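Local coordinates for protein serpin-ZX (Arabidopsis thaliana, PDB 3LE2) that inhibits cysteine and serine proteases, metacaspase-9 and RD21 among its targets, by offering a reactive centre loop whose cleavage traps the protease covalently, at residues F108-K113 against M312-E317; G177-K182 against L225-G230; E154-G159 against K166-N171; N30-F35 against Q387-L392; Q271-E276 against E359-F364. All coordinates share one frame; numbering follows the deposited sequence.

Interaction 1: F108-K113 against M312-E317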
# COMPACT_ATOMS: atom_id res chain seq x y z
N PHE A 108 11.15 5.98 25.93
CA PHE A 108 10.65 4.63 25.71
C PHE A 108 11.30 3.71 26.70
O PHE A 108 12.43 3.95 27.12
CB PHE A 108 10.98 4.16 24.29
CG PHE A 108 10.38 5.01 23.21
CD1 PHE A 108 9.02 4.99 22.96
CD2 PHE A 108 11.19 5.83 22.43
CE1 PHE A 108 8.46 5.79 21.95
CE2 PHE A 108 10.64 6.64 21.43
CZ PHE A 108 9.28 6.61 21.18
N LYS A 109 10.59 2.65 27.09
CA LYS A 109 11.20 1.58 27.86
C LYS A 109 12.29 1.01 26.98
O LYS A 109 12.04 0.67 25.83
CB LYS A 109 10.20 0.47 28.17
CG LYS A 109 9.25 0.79 29.30
CD LYS A 109 8.45 -0.43 29.73
CE LYS A 109 7.48 -0.09 30.86
NZ LYS A 109 6.79 -1.29 31.41
N PRO A 110 13.51 0.89 27.53
CA PRO A 110 14.63 0.31 26.77
C PRO A 110 14.20 -0.94 26.03
O PRO A 110 14.60 -1.14 24.88
CB PRO A 110 15.63 -0.04 27.87
CG PRO A 110 15.38 0.99 28.92
CD PRO A 110 13.89 1.25 28.90
N SER A 111 13.40 -1.77 26.69
CA SER A 111 12.93 -3.03 26.12
C SER A 111 12.10 -2.80 24.85
O SER A 111 12.31 -3.47 23.84
CB SER A 111 12.10 -3.80 27.16
OG SER A 111 11.21 -2.94 27.84
N PHE A 112 11.17 -1.86 24.92
CA PHE A 112 10.38 -1.44 23.76
C PHE A 112 11.30 -1.01 22.61
O PHE A 112 11.05 -1.35 21.45
CB PHE A 112 9.42 -0.31 24.16
CG PHE A 112 8.53 0.15 23.05
CD1 PHE A 112 7.40 -0.56 22.70
CD2 PHE A 112 8.83 1.31 22.34
CE1 PHE A 112 6.58 -0.14 21.67
CE2 PHE A 112 8.01 1.74 21.32
CZ PHE A 112 6.88 1.01 20.98
N LYS A 113 12.37 -0.30 22.93
CA LYS A 113 13.33 0.19 21.93
C LYS A 113 14.04 -0.94 21.19
O LYS A 113 14.42 -0.78 20.02
CB LYS A 113 14.40 1.08 22.58
CG LYS A 113 13.92 2.44 23.04
CD LYS A 113 15.10 3.30 23.50
CE LYS A 113 14.61 4.59 24.16
NZ LYS A 113 15.70 5.34 24.85
N MET A 312 4.76 1.44 26.71
CA MET A 312 5.64 2.05 25.72
C MET A 312 6.72 2.93 26.37
O MET A 312 7.89 2.92 25.96
CB MET A 312 4.80 2.83 24.72
CG MET A 312 5.49 3.10 23.41
SD MET A 312 4.37 4.00 22.32
CE MET A 312 3.28 2.69 21.74
N VAL A 313 6.32 3.69 27.39
CA VAL A 313 7.24 4.60 28.08
C VAL A 313 7.65 4.08 29.45
O VAL A 313 7.38 2.93 29.79
CB VAL A 313 6.63 5.99 28.24
CG1 VAL A 313 6.54 6.69 26.90
CG2 VAL A 313 5.26 5.88 28.90
N GLU A 314 8.30 4.93 30.23
CA GLU A 314 8.83 4.50 31.52
C GLU A 314 8.03 5.01 32.73
O GLU A 314 7.86 4.28 33.71
CB GLU A 314 10.31 4.88 31.65
CG GLU A 314 11.19 4.17 30.62
CD GLU A 314 12.65 4.59 30.70
OE1 GLU A 314 12.95 5.76 30.37
OE2 GLU A 314 13.49 3.74 31.07
N SER A 315 7.53 6.23 32.63
CA SER A 315 6.76 6.83 33.72
C SER A 315 5.28 6.44 33.64
O SER A 315 4.57 6.86 32.74
CB SER A 315 6.91 8.36 33.68
OG SER A 315 6.78 8.93 34.96
N PRO A 316 4.82 5.60 34.60
CA PRO A 316 3.42 5.17 34.65
C PRO A 316 2.46 6.35 34.76
O PRO A 316 1.30 6.23 34.39
CB PRO A 316 3.36 4.32 35.92
CG PRO A 316 4.75 3.83 36.11
CD PRO A 316 5.63 4.96 35.64
N GLU A 317 2.96 7.46 35.28
CA GLU A 317 2.16 8.68 35.35
C GLU A 317 2.09 9.34 33.98
O GLU A 317 1.09 9.96 33.63
CB GLU A 317 2.78 9.66 36.36
CG GLU A 317 2.10 11.01 36.38
CD GLU A 317 2.96 12.07 37.04
OE1 GLU A 317 3.97 11.70 37.67
OE2 GLU A 317 2.62 13.27 36.93

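Interaction 2: G177-K182 against L225-G230. With ACT (acetate ion), chain D.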
# COMPACT_ATOMS: atom_id res chain seq x y z
N GLY A 177 9.32 -1.18 -9.89
CA GLY A 177 9.56 -2.46 -10.53
C GLY A 177 9.52 -2.35 -12.04
O GLY A 177 8.85 -1.49 -12.60
N THR A 178 10.26 -3.24 -12.69
CA THR A 178 10.23 -3.40 -14.13
C THR A 178 9.23 -4.50 -14.48
O THR A 178 9.23 -5.55 -13.84
CB THR A 178 11.61 -3.83 -14.66
OG1 THR A 178 12.55 -2.77 -14.45
CG2 THR A 178 11.55 -4.13 -16.12
N TRP A 179 8.38 -4.26 -15.48
CA TRP A 179 7.42 -5.27 -15.95
C TRP A 179 8.13 -6.49 -16.50
O TRP A 179 9.23 -6.39 -17.06
CB TRP A 179 6.50 -4.72 -17.04
CG TRP A 179 5.66 -3.52 -16.67
CD1 TRP A 179 5.61 -2.32 -17.32
CD2 TRP A 179 4.75 -3.41 -15.56
NE1 TRP A 179 4.72 -1.48 -16.69
CE2 TRP A 179 4.18 -2.12 -15.61
CE3 TRP A 179 4.35 -4.28 -14.54
CZ2 TRP A 179 3.24 -1.69 -14.67
CZ3 TRP A 179 3.42 -3.84 -13.61
CH2 TRP A 179 2.88 -2.56 -13.68
N ASN A 180 7.49 -7.64 -16.35
CA ASN A 180 7.92 -8.87 -17.02
C ASN A 180 7.82 -8.76 -18.55
O ASN A 180 8.59 -9.35 -19.28
CB ASN A 180 7.08 -10.04 -16.51
CG ASN A 180 7.80 -11.36 -16.62
OD1 ASN A 180 9.03 -11.42 -16.58
ND2 ASN A 180 7.04 -12.44 -16.73
N GLU A 181 6.85 -7.97 -19.02
CA GLU A 181 6.67 -7.70 -20.44
C GLU A 181 6.62 -6.20 -20.68
O GLU A 181 5.65 -5.55 -20.33
CB GLU A 181 5.35 -8.29 -20.92
CG GLU A 181 5.28 -9.80 -20.88
CD GLU A 181 5.88 -10.43 -22.12
OE1 GLU A 181 6.09 -9.70 -23.12
OE2 GLU A 181 6.15 -11.65 -22.08
N LYS A 182 7.66 -5.65 -21.31
CA LYS A 182 7.64 -4.23 -21.62
C LYS A 182 6.50 -3.89 -22.57
O LYS A 182 5.99 -4.76 -23.27
CB LYS A 182 8.98 -3.79 -22.22
CG LYS A 182 9.32 -4.42 -23.57
CD LYS A 182 10.80 -4.21 -23.91
CE LYS A 182 11.19 -4.88 -25.21
NZ LYS A 182 12.67 -4.81 -25.42
N LEU A 225 -0.68 -7.40 -14.09
CA LEU A 225 0.62 -7.15 -14.75
C LEU A 225 1.77 -7.53 -13.83
O LEU A 225 2.14 -6.76 -12.95
CB LEU A 225 0.79 -5.68 -15.16
CG LEU A 225 -0.11 -5.06 -16.23
CD1 LEU A 225 0.21 -3.61 -16.40
CD2 LEU A 225 0.04 -5.76 -17.57
N PRO A 226 2.35 -8.73 -14.03
CA PRO A 226 3.48 -9.22 -13.23
C PRO A 226 4.75 -8.39 -13.40
O PRO A 226 5.05 -7.92 -14.51
CB PRO A 226 3.74 -10.64 -13.79
CG PRO A 226 2.67 -10.90 -14.77
CD PRO A 226 2.05 -9.61 -15.18
N TYR A 227 5.50 -8.23 -12.31
CA TYR A 227 6.80 -7.56 -12.31
C TYR A 227 7.91 -8.57 -12.52
O TYR A 227 7.85 -9.69 -11.99
CB TYR A 227 7.04 -6.81 -10.99
CG TYR A 227 6.18 -5.59 -10.80
CD1 TYR A 227 6.45 -4.42 -11.50
CD2 TYR A 227 5.10 -5.60 -9.92
CE1 TYR A 227 5.66 -3.31 -11.35
CE2 TYR A 227 4.30 -4.48 -9.75
CZ TYR A 227 4.60 -3.33 -10.48
OH TYR A 227 3.83 -2.20 -10.34
N LEU A 228 8.92 -8.17 -13.28
CA LEU A 228 10.16 -8.92 -13.44
C LEU A 228 10.70 -9.40 -12.09
O LEU A 228 10.74 -8.65 -11.12
CB LEU A 228 11.21 -8.05 -14.13
CG LEU A 228 12.56 -8.74 -14.32
CD1 LEU A 228 12.44 -9.92 -15.31
CD2 LEU A 228 13.62 -7.74 -14.76
N GLN A 229 11.16 -10.64 -12.06
CA GLN A 229 11.53 -11.29 -10.81
C GLN A 229 13.04 -11.40 -10.62
O GLN A 229 13.55 -11.19 -9.52
CB GLN A 229 10.92 -12.68 -10.79
CG GLN A 229 10.41 -13.16 -9.46
CD GLN A 229 9.61 -14.44 -9.61
OE1 GLN A 229 9.13 -14.74 -10.69
NE2 GLN A 229 9.48 -15.19 -8.53
N GLY A 230 13.74 -11.72 -11.70
CA GLY A 230 15.14 -12.08 -11.60
C GLY A 230 15.32 -13.25 -10.64
O GLY A 230 14.66 -14.29 -10.77
C ACT D . 13.78 -2.45 -10.49
O ACT D . 12.91 -3.25 -10.92
OXT ACT D . 13.54 -1.22 -10.65
CH3 ACT D . 15.03 -2.94 -9.80
O HOH W 1 11.39 -5.78 -11.12
O HOH W 2 10.17 -12.45 -14.01
O HOH W 3 4.30 -7.82 -17.10

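Interaction 3: E154-G159 against K166-N171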
# COMPACT_ATOMS: atom_id res chain seq x y z
N GLU A 154 9.51 13.83 1.80
CA GLU A 154 8.72 14.66 2.71
C GLU A 154 7.52 13.95 3.35
O GLU A 154 6.37 14.27 3.06
CB GLU A 154 8.24 15.91 1.97
CG GLU A 154 7.33 16.81 2.79
CD GLU A 154 7.30 18.22 2.26
OE1 GLU A 154 8.35 18.71 1.80
OE2 GLU A 154 6.22 18.86 2.31
N VAL A 155 7.80 13.00 4.25
CA VAL A 155 6.72 12.30 4.95
C VAL A 155 5.83 13.21 5.79
O VAL A 155 4.61 13.07 5.75
CB VAL A 155 7.26 11.13 5.80
CG1 VAL A 155 6.11 10.20 6.20
CG2 VAL A 155 8.30 10.36 5.02
N LEU A 156 6.40 14.14 6.56
CA LEU A 156 5.59 15.07 7.34
C LEU A 156 5.38 16.39 6.59
O LEU A 156 6.35 17.01 6.17
CB LEU A 156 6.20 15.35 8.71
CG LEU A 156 5.96 14.37 9.87
CD1 LEU A 156 6.43 12.97 9.54
CD2 LEU A 156 6.65 14.87 11.10
N PRO A 157 4.12 16.81 6.39
CA PRO A 157 3.84 18.10 5.74
C PRO A 157 4.16 19.26 6.67
O PRO A 157 4.15 19.08 7.89
CB PRO A 157 2.32 18.06 5.50
CG PRO A 157 1.93 16.65 5.63
CD PRO A 157 2.87 16.05 6.62
N GLU A 158 4.43 20.42 6.10
CA GLU A 158 4.65 21.60 6.91
C GLU A 158 3.50 21.76 7.91
O GLU A 158 2.34 21.52 7.58
CB GLU A 158 4.81 22.85 6.02
CG GLU A 158 6.11 22.83 5.21
CD GLU A 158 6.40 24.18 4.54
OE1 GLU A 158 6.03 24.35 3.36
OE2 GLU A 158 7.02 25.06 5.19
N GLY A 159 3.85 22.14 9.14
CA GLY A 159 2.86 22.41 10.17
C GLY A 159 2.14 21.19 10.70
O GLY A 159 1.12 21.32 11.37
N LYS A 166 2.98 14.68 21.04
CA LYS A 166 3.61 13.82 22.04
C LYS A 166 4.23 12.59 21.43
O LYS A 166 5.37 12.25 21.75
CB LYS A 166 2.61 13.42 23.13
CG LYS A 166 2.08 14.61 23.93
CD LYS A 166 3.21 15.36 24.65
CE LYS A 166 2.68 16.58 25.39
NZ LYS A 166 3.78 17.50 25.83
N LEU A 167 3.49 11.92 20.55
CA LEU A 167 3.95 10.66 19.96
C LEU A 167 3.52 10.51 18.51
O LEU A 167 2.32 10.53 18.20
CB LEU A 167 3.44 9.46 20.78
CG LEU A 167 3.78 8.07 20.24
CD1 LEU A 167 5.27 7.78 20.25
CD2 LEU A 167 3.03 7.03 21.05
N ILE A 168 4.49 10.36 17.63
CA ILE A 168 4.21 10.18 16.21
C ILE A 168 4.93 8.98 15.61
O ILE A 168 5.97 8.53 16.10
CB ILE A 168 4.61 11.43 15.39
CG1 ILE A 168 6.13 11.61 15.41
CG2 ILE A 168 3.87 12.66 15.91
CD1 ILE A 168 6.65 12.70 14.48
N PHE A 169 4.36 8.46 14.53
CA PHE A 169 5.02 7.44 13.75
C PHE A 169 5.18 7.97 12.33
O PHE A 169 4.30 8.63 11.80
CB PHE A 169 4.21 6.15 13.78
CG PHE A 169 4.19 5.51 15.13
CD1 PHE A 169 5.19 4.63 15.51
CD2 PHE A 169 3.20 5.83 16.04
CE1 PHE A 169 5.18 4.05 16.76
CE2 PHE A 169 3.18 5.25 17.29
CZ PHE A 169 4.17 4.37 17.65
N ALA A 170 6.34 7.73 11.73
CA ALA A 170 6.54 8.16 10.37
C ALA A 170 6.92 6.93 9.58
O ALA A 170 7.86 6.22 9.94
CB ALA A 170 7.62 9.24 10.27
N ASN A 171 6.18 6.68 8.51
CA ASN A 171 6.36 5.47 7.74
C ASN A 171 6.27 5.76 6.24
O ASN A 171 5.43 6.54 5.80
CB ASN A 171 5.35 4.41 8.16
CG ASN A 171 5.54 3.10 7.43
OD1 ASN A 171 5.40 3.04 6.21
ND2 ASN A 171 5.87 2.04 8.17

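Interaction 4: N30-F35 against Q387-L392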
# COMPACT_ATOMS: atom_id res chain seq x y z
N ASN A 30 -11.41 14.10 -7.59
CA ASN A 30 -10.42 13.79 -8.60
C ASN A 30 -9.01 13.60 -8.04
O ASN A 30 -8.04 13.74 -8.77
CB ASN A 30 -10.42 14.88 -9.68
CG ASN A 30 -11.77 15.00 -10.41
OD1 ASN A 30 -12.17 16.08 -10.83
ND2 ASN A 30 -12.47 13.87 -10.54
N SER A 31 -8.92 13.26 -6.76
CA SER A 31 -7.62 13.04 -6.11
C SER A 31 -7.18 11.58 -6.18
O SER A 31 -7.84 10.72 -5.62
CB SER A 31 -7.65 13.46 -4.63
OG SER A 31 -7.87 14.85 -4.48
N ASN A 32 -6.06 11.32 -6.84
CA ASN A 32 -5.48 9.99 -6.85
C ASN A 32 -5.09 9.59 -5.43
O ASN A 32 -4.78 10.46 -4.61
CB ASN A 32 -4.24 9.97 -7.75
CG ASN A 32 -4.59 10.14 -9.20
OD1 ASN A 32 -5.66 9.74 -9.64
ND2 ASN A 32 -3.68 10.75 -9.96
N VAL A 33 -5.12 8.29 -5.16
CA VAL A 33 -4.69 7.76 -3.87
C VAL A 33 -3.71 6.59 -4.07
O VAL A 33 -3.89 5.78 -4.98
CB VAL A 33 -5.89 7.21 -3.05
CG1 VAL A 33 -5.39 6.52 -1.77
CG2 VAL A 33 -6.88 8.29 -2.74
N ILE A 34 -2.68 6.50 -3.23
CA ILE A 34 -1.86 5.28 -3.14
C ILE A 34 -1.37 5.20 -1.70
O ILE A 34 -0.96 6.20 -1.14
CB ILE A 34 -0.65 5.29 -4.11
CG1 ILE A 34 0.04 3.93 -4.13
CG2 ILE A 34 0.34 6.39 -3.74
CD1 ILE A 34 -0.76 2.83 -4.81
N PHE A 35 -1.45 4.01 -1.09
CA PHE A 35 -0.91 3.83 0.26
C PHE A 35 -0.58 2.37 0.52
O PHE A 35 -1.08 1.50 -0.16
CB PHE A 35 -1.88 4.35 1.32
CG PHE A 35 -3.04 3.42 1.58
CD1 PHE A 35 -4.15 3.43 0.75
CD2 PHE A 35 -3.02 2.55 2.66
CE1 PHE A 35 -5.24 2.57 0.99
CE2 PHE A 35 -4.09 1.69 2.90
CZ PHE A 35 -5.20 1.70 2.06
N GLN A 387 -6.23 4.34 -6.10
CA GLN A 387 -7.19 4.63 -7.14
C GLN A 387 -6.58 5.65 -8.08
O GLN A 387 -5.94 6.60 -7.63
CB GLN A 387 -8.49 5.17 -6.55
CG GLN A 387 -8.46 6.61 -6.06
CD GLN A 387 -9.86 7.10 -5.74
OE1 GLN A 387 -10.80 6.31 -5.72
NE2 GLN A 387 -10.00 8.41 -5.53
N VAL A 388 -6.74 5.42 -9.38
CA VAL A 388 -6.34 6.37 -10.40
C VAL A 388 -7.61 7.02 -10.92
O VAL A 388 -8.41 6.37 -11.61
CB VAL A 388 -5.58 5.68 -11.56
CG1 VAL A 388 -5.14 6.68 -12.61
CG2 VAL A 388 -4.36 4.94 -11.03
N VAL A 389 -7.83 8.27 -10.54
CA VAL A 389 -9.02 9.01 -10.98
C VAL A 389 -8.63 10.11 -11.95
O VAL A 389 -9.49 10.67 -12.62
CB VAL A 389 -9.82 9.61 -9.79
CG1 VAL A 389 -10.47 8.49 -8.96
CG2 VAL A 389 -8.93 10.50 -8.92
N ASP A 390 -7.34 10.41 -12.04
CA ASP A 390 -6.84 11.41 -12.97
C ASP A 390 -5.36 11.16 -13.26
O ASP A 390 -4.51 11.52 -12.46
CB ASP A 390 -7.03 12.82 -12.39
CG ASP A 390 -6.31 13.89 -13.19
OD1 ASP A 390 -5.73 13.58 -14.26
OD2 ASP A 390 -6.33 15.05 -12.74
N PRO A 391 -5.07 10.54 -14.42
CA PRO A 391 -3.73 10.13 -14.84
C PRO A 391 -2.80 11.31 -15.04
O PRO A 391 -1.58 11.12 -15.06
CB PRO A 391 -3.96 9.50 -16.21
CG PRO A 391 -5.42 9.44 -16.40
CD PRO A 391 -6.05 10.42 -15.50
N LEU A 392 -3.35 12.51 -15.21
CA LEU A 392 -2.53 13.68 -15.54
C LEU A 392 -1.94 14.34 -14.30
O LEU A 392 -1.12 15.26 -14.40
CB LEU A 392 -3.32 14.71 -16.35
CG LEU A 392 -3.46 14.40 -17.84
CD1 LEU A 392 -4.14 15.54 -18.60
CD2 LEU A 392 -2.09 14.11 -18.41
O HOH W 4 -6.46 15.35 -10.01

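Interaction 5: Q271-E276 against E359-F364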
# COMPACT_ATOMS: atom_id res chain seq x y z
N GLN A 271 -3.42 -15.79 -19.58
CA GLN A 271 -3.23 -14.76 -20.59
C GLN A 271 -4.18 -15.03 -21.74
O GLN A 271 -4.17 -16.12 -22.30
CB GLN A 271 -1.80 -14.75 -21.11
CG GLN A 271 -0.81 -14.28 -20.06
CD GLN A 271 0.62 -14.31 -20.56
OE1 GLN A 271 1.15 -15.37 -20.86
NE2 GLN A 271 1.25 -13.15 -20.63
N VAL A 272 -5.00 -14.04 -22.06
CA VAL A 272 -5.97 -14.19 -23.12
C VAL A 272 -5.76 -13.15 -24.21
O VAL A 272 -5.02 -12.18 -24.04
CB VAL A 272 -7.43 -14.15 -22.60
CG1 VAL A 272 -7.63 -15.18 -21.49
CG2 VAL A 272 -7.80 -12.75 -22.10
N LYS A 273 -6.41 -13.38 -25.34
CA LYS A 273 -6.31 -12.50 -26.49
C LYS A 273 -7.07 -11.21 -26.18
O LYS A 273 -8.22 -11.25 -25.73
CB LYS A 273 -6.91 -13.18 -27.72
CG LYS A 273 -6.58 -12.53 -29.06
CD LYS A 273 -7.16 -13.34 -30.22
CE LYS A 273 -6.40 -13.11 -31.53
NZ LYS A 273 -4.98 -13.58 -31.45
N VAL A 274 -6.42 -10.07 -26.42
CA VAL A 274 -7.08 -8.78 -26.26
C VAL A 274 -7.33 -8.18 -27.64
O VAL A 274 -6.50 -8.31 -28.54
CB VAL A 274 -6.22 -7.79 -25.44
CG1 VAL A 274 -5.98 -8.33 -24.04
CG2 VAL A 274 -4.89 -7.53 -26.15
N ARG A 275 -8.47 -7.52 -27.81
CA ARG A 275 -8.67 -6.76 -29.03
C ARG A 275 -8.23 -5.30 -28.79
O ARG A 275 -7.18 -4.87 -29.25
CB ARG A 275 -10.12 -6.84 -29.51
CG ARG A 275 -10.45 -5.76 -30.52
CD ARG A 275 -11.72 -6.05 -31.28
NE ARG A 275 -12.89 -6.10 -30.42
CZ ARG A 275 -13.69 -5.07 -30.18
NH1 ARG A 275 -13.43 -3.88 -30.72
NH2 ARG A 275 -14.75 -5.23 -29.40
N GLU A 276 -9.04 -4.56 -28.06
CA GLU A 276 -8.64 -3.23 -27.61
C GLU A 276 -8.05 -3.29 -26.21
O GLU A 276 -8.67 -3.83 -25.29
CB GLU A 276 -9.82 -2.27 -27.65
CG GLU A 276 -9.84 -1.42 -28.89
CD GLU A 276 -10.36 -0.04 -28.59
OE1 GLU A 276 -9.53 0.87 -28.33
OE2 GLU A 276 -11.60 0.14 -28.59
N GLU A 359 -10.15 -18.33 -30.87
CA GLU A 359 -9.94 -17.82 -29.52
C GLU A 359 -10.75 -16.55 -29.26
O GLU A 359 -10.70 -15.60 -30.04
CB GLU A 359 -8.45 -17.60 -29.25
CG GLU A 359 -7.67 -18.91 -29.24
CD GLU A 359 -6.18 -18.72 -29.06
OE1 GLU A 359 -5.47 -19.74 -28.88
OE2 GLU A 359 -5.73 -17.55 -29.09
N ASP A 360 -11.52 -16.55 -28.18
CA ASP A 360 -12.34 -15.39 -27.84
C ASP A 360 -11.48 -14.22 -27.41
O ASP A 360 -10.51 -14.38 -26.67
CB ASP A 360 -13.34 -15.73 -26.74
CG ASP A 360 -14.56 -16.47 -27.26
OD1 ASP A 360 -14.62 -16.72 -28.49
OD2 ASP A 360 -15.45 -16.80 -26.45
N GLU A 361 -11.82 -13.03 -27.90
CA GLU A 361 -11.04 -11.85 -27.57
C GLU A 361 -11.79 -10.91 -26.63
O GLU A 361 -13.02 -10.97 -26.52
CB GLU A 361 -10.52 -11.14 -28.82
CG GLU A 361 -11.56 -10.84 -29.87
CD GLU A 361 -10.95 -10.24 -31.13
OE1 GLU A 361 -9.71 -10.27 -31.27
OE2 GLU A 361 -11.73 -9.75 -31.98
N ILE A 362 -11.04 -10.06 -25.95
CA ILE A 362 -11.59 -9.26 -24.87
C ILE A 362 -10.96 -7.87 -24.90
O ILE A 362 -9.83 -7.70 -25.36
CB ILE A 362 -11.32 -9.94 -23.51
CG1 ILE A 362 -12.35 -9.52 -22.48
CG2 ILE A 362 -9.93 -9.64 -23.00
CD1 ILE A 362 -12.07 -10.10 -21.13
N ASP A 363 -11.71 -6.88 -24.43
CA ASP A 363 -11.18 -5.52 -24.31
C ASP A 363 -10.89 -5.18 -22.86
O ASP A 363 -11.61 -5.59 -21.94
CB ASP A 363 -12.14 -4.48 -24.89
CG ASP A 363 -12.28 -4.57 -26.40
OD1 ASP A 363 -11.37 -5.11 -27.06
OD2 ASP A 363 -13.31 -4.10 -26.93
N PHE A 364 -9.81 -4.45 -22.65
CA PHE A 364 -9.55 -3.84 -21.37
C PHE A 364 -9.05 -2.42 -21.68
O PHE A 364 -7.87 -2.21 -21.98
CB PHE A 364 -8.52 -4.65 -20.58
CG PHE A 364 -8.38 -4.20 -19.15
CD1 PHE A 364 -9.11 -4.82 -18.15
CD2 PHE A 364 -7.53 -3.16 -18.82
CE1 PHE A 364 -9.00 -4.41 -16.83
CE2 PHE A 364 -7.40 -2.73 -17.50
CZ PHE A 364 -8.14 -3.36 -16.50
O HOH W 5 -8.07 -16.07 -25.82

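Interaction 1: F108-K113 against M312-E317
Met312 O is the polar atom on which this contact turns: it accepts the backbone N-H of Lys109 at 2.9 Å (N to O, 161° at the hydrogen), the donor tilted from the carbonyl plane. Phe108 adds a CA-H...O contact to the same oxygen, its CA lying 3.3 Å from Met312 O, and the Phe108 ring has this oxygen at its edge. The Met312 side chain runs alongside Phe108 and over Phe112. CG stands anti to the backbone N (chi1 -160°), which sets it over one face of the Phe112 ring, 3.6 Å from the centroid in a CH-pi contact; SD approaches the same ring obliquely, a Met-aromatic contact. In the serpin fold this ties the start of helix 110-119 to the loop before helix 316-319, with Phe108 and Met312 both resting on Leu167 of strand 167-176. On the outer side Glu314 crosses Pro110 at about a right angle, its OE2 3.3 Å from Pro110 CD, while OE1 is hydrogen-bonded to Ser107 OG.

Interaction 2: G177-K182 against L225-G230
Trp179 and Tyr227 form the tight side of this contact in the breach region of the serpin, where the loop after strand 167-176 meets the end of strand 220-226. The side chains run alongside each other, and their rings are near parallel (13°) but strongly offset; Trp179 CZ3 sits over one face of Tyr227, toward the rim, 3.2 Å from CE1. Leu225 CD1 covers a face of the six-membered ring of Trp179, 4.1 Å from its centroid, and Trp179 NE1 is hydrogen-bonded to Asn336 O. Backbone bonds join Trp179 to Glu338 and Thr340, at the start of the reactive centre loop. Two more fasten the segments: Asn180 N to Pro226 O, nearly straight at 175°, and Leu228 N to Thr178 O at 2.7 Å. The other side is looser and wet. Here water 1 links Thr178 N with Leu228 O and an acetate, probably from the crystallisation liquor. Water 2 joins the two segments, donating to Asn180 OD1 at 3.0 Å and accepting from Gln229 N.

Interaction 3: E154-G159 against K166-N171
Leu156 and Val155 press three methyl groups onto one face of strand 167-176, where Ile168 and Ala170 point toward them. The fork of Leu156 makes two of the methyl contacts: CD1 settles on the small bump of Ala170 CB at 4.0 Å, while CD2 meets Ile168 CD1, also at 4.0 Å. Ile168 is modelled in two conformers, and the second of these contacts belongs to one of them. In that conformer the low profile of the alanine beside the taller isoleucine makes a step in the strand surface, and the two branches of the leucine fit its levels. Val155 comes in farther along: CG1, anti to its own backbone N, is 3.7 Å from Asn171 O and rests more loosely on Ala170 CB. The contact is apolar and modest in area. It packs the loop after helix 129-147 against a central strand of the serpin's main sheet, with Val140 and Ala144 of that helix beside the leucine and valine, and Phe328 of strand 326-335 touching both Leu156 and Ile168.

Interaction 4: N30-F35 against Q387-L392
The Asn32 side-chain amide is the flat group that locks these segments together, gripped by three backbone groups of residues 389-390. Its OD1 accepts two N-H groups: Val389 N, at 2.8 Å and nearly along the C=O axis, and Asp390 N at 3.0 Å. ND2 returns a bond to Asp390 O, at 2.7 Å; the acceptor lies close to the amide plane, although the donor stands above the plane of the Asp390 carbonyl. With both ends of the amide engaged, its rotation is fixed. The second flat group, the Gln387 amide, points NE2 at Ser31 O in its own plane, 3.2 Å away. Gln387 CG occupies the crowded position between backbone N and carbonyl carbon (chi1 75°), where it lies 4.0 Å from Val33 CB. Val33 and Gln387 form a hydrogen-bonded antiparallel pair, joined by Val33 N to Gln387 O and Gln387 N to Val33 O. Past the strands, Val389 CG2 packs on the Asn30 carbonyl, and water 4 bridges Asn30 O and Asp390 OD2, which is also bonded to His393 ND1. Asp390 OD1 accepts from Leu392 N, closing an Asx turn. The pair joins short strand 33-35 to strand 382-388 in sheet B of the serpin fold, where 382-388 also pairs with strand 370-376; Ile24 of helix 5-25 covers Val33 and Gln387, and Phe284 of strand 277-289 meets Asn32.

Interaction 5: Q271-E276 against E359-F364
Asp363 sets OD2 over one face of the Arg275 guanidinium, where the distal end of the serpin's reactive centre loop runs into strand 361-365 and meets strand 271-274 in a short parallel bridge, Val274 with Ile362, although the two strand segments cross at 83°. OD2 is 3.1 Å from Arg275 NH2 and well out of the guanidinium plane, so the salt bridge is one of charge, with no N-H aimed at the oxygen; the two planes stand 67° apart. The Arg275 chain bends at chi3 (63°), which places NE. Glu361 crosses the same arginine obliquely, its OE2 4.1 Å from NE and beyond salt-bridge range. Lys273 CG in turn lies near Glu361 CB. Ile362, on the face with Val274, meets Val272 CG2 with its CG2 at 3.9 Å. Arg275 N donates to Ile362 O at 2.8 Å; past the corner at 275-276, Phe364 N donates to Glu276 O. Asp363 has a second partner for its other oxygen: Glu276 N reaches OD1 at 2.6 Å, from above the carboxylate plane.

Overall arrangement
Along the chain, interaction 4 spans nearly everything, joining residues 30-35 to 387-392, and the other four fall inside that loop. Interactions 3 and 2 are both nested within the span closed by interaction 1, in that order, while interactions 1 and 5 cross. In space interactions 1 and 5 are farthest apart, with centres about 58 Å apart on opposite sides of the chain's centre. Only interactions 1 and 3 touch, through Leu167 of strand 167-176, which packs on Met312 and Phe108. The same strand leads into interaction 2, whose nearest atoms come within about 5 Å of interaction 5. The contacts therefore run along the length of the body to the reactive centre loop that meets the protease.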